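Local coordinates for protein EF0056 (Enterococcus faecalis, PDB 6ORI) that is an enterococcal surface protein whose N-terminal region, with an immunoglobulin-like build, binds calcium and is probably linked to biofilm formation, its exact function being unknown, at residues G238-D243 with Y344-T349. Numbering follows the deposited sequence.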
loop_
_atom_site.group_PDB
_atom_site.type_symbol
_atom_site.label_atom_id
_atom_site.label_comp_id
_atom_site.label_asym_id
_atom_site.label_seq_id
_atom_site.Cartn_x
_atom_site.Cartn_y
_atom_site.Cartn_z
ATOM N N GLY A 238 21.478 1.306 -6.143
ATOM C CA GLY A 238 20.172 1.570 -5.591
ATOM C C GLY A 238 19.390 0.291 -5.368
ATOM O O GLY A 238 19.867 -0.836 -5.524
ATOM N N ALA A 239 18.156 0.468 -4.948
ATOM C CA ALA A 239 17.348 -0.654 -4.522
ATOM C C ALA A 239 15.886 -0.372 -4.734
ATOM O O ALA A 239 15.454 0.784 -4.713
ATOM C CB ALA A 239 17.601 -0.936 -3.073
ATOM N N ILE A 240 15.111 -1.417 -4.952
ATOM C CA ILE A 240 13.674 -1.292 -4.847
ATOM C C ILE A 240 13.276 -1.674 -3.434
ATOM O O ILE A 240 13.632 -2.753 -2.951
ATOM C CB ILE A 240 12.932 -2.148 -5.873
ATOM C CG1 ILE A 240 13.288 -1.690 -7.290
ATOM C CG2 ILE A 240 11.419 -2.074 -5.626
ATOM C CD1 ILE A 240 12.864 -2.668 -8.373
ATOM N N ILE A 241 12.579 -0.760 -2.769
ATOM C CA ILE A 241 12.130 -0.939 -1.396
ATOM C C ILE A 241 10.683 -1.349 -1.397
ATOM O O ILE A 241 9.854 -0.717 -2.043
ATOM C CB ILE A 241 12.221 0.373 -0.584
ATOM C CG1 ILE A 241 13.551 1.099 -0.810
ATOM C CG2 ILE A 241 12.001 0.116 0.902
ATOM C CD1 ILE A 241 14.761 0.286 -0.513
ATOM N N LEU A 242 10.374 -2.419 -0.686
ATOM C CA LEU A 242 9.008 -2.889 -0.477
ATOM C C LEU A 242 8.653 -2.588 0.955
ATOM O O LEU A 242 9.305 -3.088 1.886
ATOM C CB LEU A 242 8.857 -4.387 -0.689
ATOM C CG LEU A 242 9.416 -4.984 -1.958
ATOM C CD1 LEU A 242 9.129 -6.497 -2.017
ATOM C CD2 LEU A 242 8.817 -4.269 -3.141
ATOM N N ASP A 243 7.628 -1.784 1.151
ATOM C CA ASP A 243 7.092 -1.527 2.473
ATOM C C ASP A 243 5.774 -2.275 2.601
ATOM O O ASP A 243 4.772 -1.911 1.963
ATOM C CB ASP A 243 6.925 -0.030 2.717
ATOM C CG ASP A 243 8.253 0.659 3.049
ATOM O OD1 ASP A 243 9.257 -0.046 3.253
ATOM O OD2 ASP A 243 8.291 1.898 3.126
ATOM N N TYR A 344 11.512 -4.485 3.031
ATOM C CA TYR A 344 12.453 -5.296 2.282
ATOM C C TYR A 344 13.221 -4.416 1.318
ATOM O O TYR A 344 12.637 -3.580 0.589
ATOM C CB TYR A 344 11.712 -6.400 1.526
ATOM C CG TYR A 344 10.890 -7.279 2.425
ATOM C CD1 TYR A 344 11.504 -8.167 3.298
ATOM C CD2 TYR A 344 9.507 -7.256 2.388
ATOM C CE1 TYR A 344 10.798 -8.961 4.118
ATOM C CE2 TYR A 344 8.766 -8.070 3.228
ATOM C CZ TYR A 344 9.420 -8.933 4.071
ATOM O OH TYR A 344 8.774 -9.776 4.925
ATOM N N VAL A 345 14.537 -4.557 1.324
ATOM C CA VAL A 345 15.422 -3.778 0.472
ATOM C C VAL A 345 16.022 -4.706 -0.590
ATOM O O VAL A 345 16.825 -5.584 -0.260
ATOM C CB VAL A 345 16.528 -3.133 1.304
ATOM C CG1 VAL A 345 17.438 -2.320 0.425
ATOM C CG2 VAL A 345 15.957 -2.276 2.430
ATOM N N LEU A 346 15.635 -4.510 -1.843
ATOM C CA LEU A 346 16.069 -5.356 -2.958
ATOM C C LEU A 346 17.176 -4.621 -3.668
ATOM O O LEU A 346 16.915 -3.729 -4.463
ATOM C CB LEU A 346 14.908 -5.604 -3.936
ATOM C CG LEU A 346 13.564 -6.057 -3.345
ATOM C CD1 LEU A 346 12.533 -6.243 -4.433
ATOM C CD2 LEU A 346 13.731 -7.344 -2.593
ATOM N N GLN A 347 18.413 -4.978 -3.378
ATOM C CA GLN A 347 19.550 -4.323 -3.996
ATOM C C GLN A 347 19.666 -4.734 -5.447
ATOM O O GLN A 347 19.611 -5.909 -5.773
ATOM C CB GLN A 347 20.822 -4.684 -3.244
ATOM C CG GLN A 347 20.752 -4.346 -1.750
ATOM C CD GLN A 347 22.111 -4.294 -1.097
ATOM O OE1 GLN A 347 23.040 -4.987 -1.514
ATOM N NE2 GLN A 347 22.240 -3.465 -0.065
ATOM N N LEU A 348 19.776 -3.758 -6.336
ATOM C CA LEU A 348 19.899 -4.050 -7.753
ATOM C C LEU A 348 21.344 -4.344 -8.136
ATOM O O LEU A 348 22.273 -3.785 -7.578
ATOM C CB LEU A 348 19.382 -2.870 -8.563
ATOM C CG LEU A 348 17.919 -2.510 -8.318
ATOM C CD1 LEU A 348 17.593 -1.244 -9.076
ATOM C CD2 LEU A 348 16.987 -3.625 -8.697
ATOM N N THR A 349 21.520 -5.203 -9.139
ATOM C CA THR A 349 22.851 -5.609 -9.591
ATOM C C THR A 349 23.440 -4.613 -10.561
ATOM O O THR A 349 24.653 -4.602 -10.770
ATOM C CB THR A 349 22.797 -6.942 -10.321
ATOM O OG1 THR A 349 21.855 -6.831 -11.383
ATOM C CG2 THR A 349 22.389 -8.070 -9.388
HETATM O O HOH W 1 22.523 -1.835 -5.456
#
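Leu-242 and Leu-346 meet on the inward face of two antiparallel strands, crossing obliquely with CG of Leu-242 4.2 Å from CD1 of Leu-346. Phe-377 of strand 375-382, in the second sheet, packs on both leucines. Leu-346 carries CG anti to its carbonyl carbon (chi1 -49°), which brings CG 3.3 Å from O of Ile-240. Toward the Gly-238 end of this face, CD1 of Ile-240, in one of its two conformers, reaches CD2 of Leu-348; at the other end Tyr-344 lays its CB against CB of Leu-242 and its ring meets that of Tyr-267. Residues 239-243 and 344-348 pair near the middle of a five-stranded antiparallel sheet that packs on a four-stranded one, a sandwich consistent with an immunoglobulin-like domain. On the other face, Ile-241 and Val-345 lie side by side, Ile-241 CD1 touching Val-345 CG1 at 3.9 Å; that methyl of Val-345 also meets CB of Ala-239, and Phe-296 packs on Ile-241 and Val-345. Between the faces, Ile-240 and Leu-346 exchange two backbone hydrogen bonds, of which Ile-240 N to Leu-346 O is the more bent (141° at the hydrogen). The two hydrogen bonds between Leu-242 and Tyr-344 are straighter. At the polar edge Leu-348 N donates almost linearly to Gly-238 O (3.0 Å, 175°), and a water lies within 2.9 Å of both Gly-238 O and Leu-348 O. In one conformer, Gln-347 NE2 hydrogen-bonds to Ser-233 O.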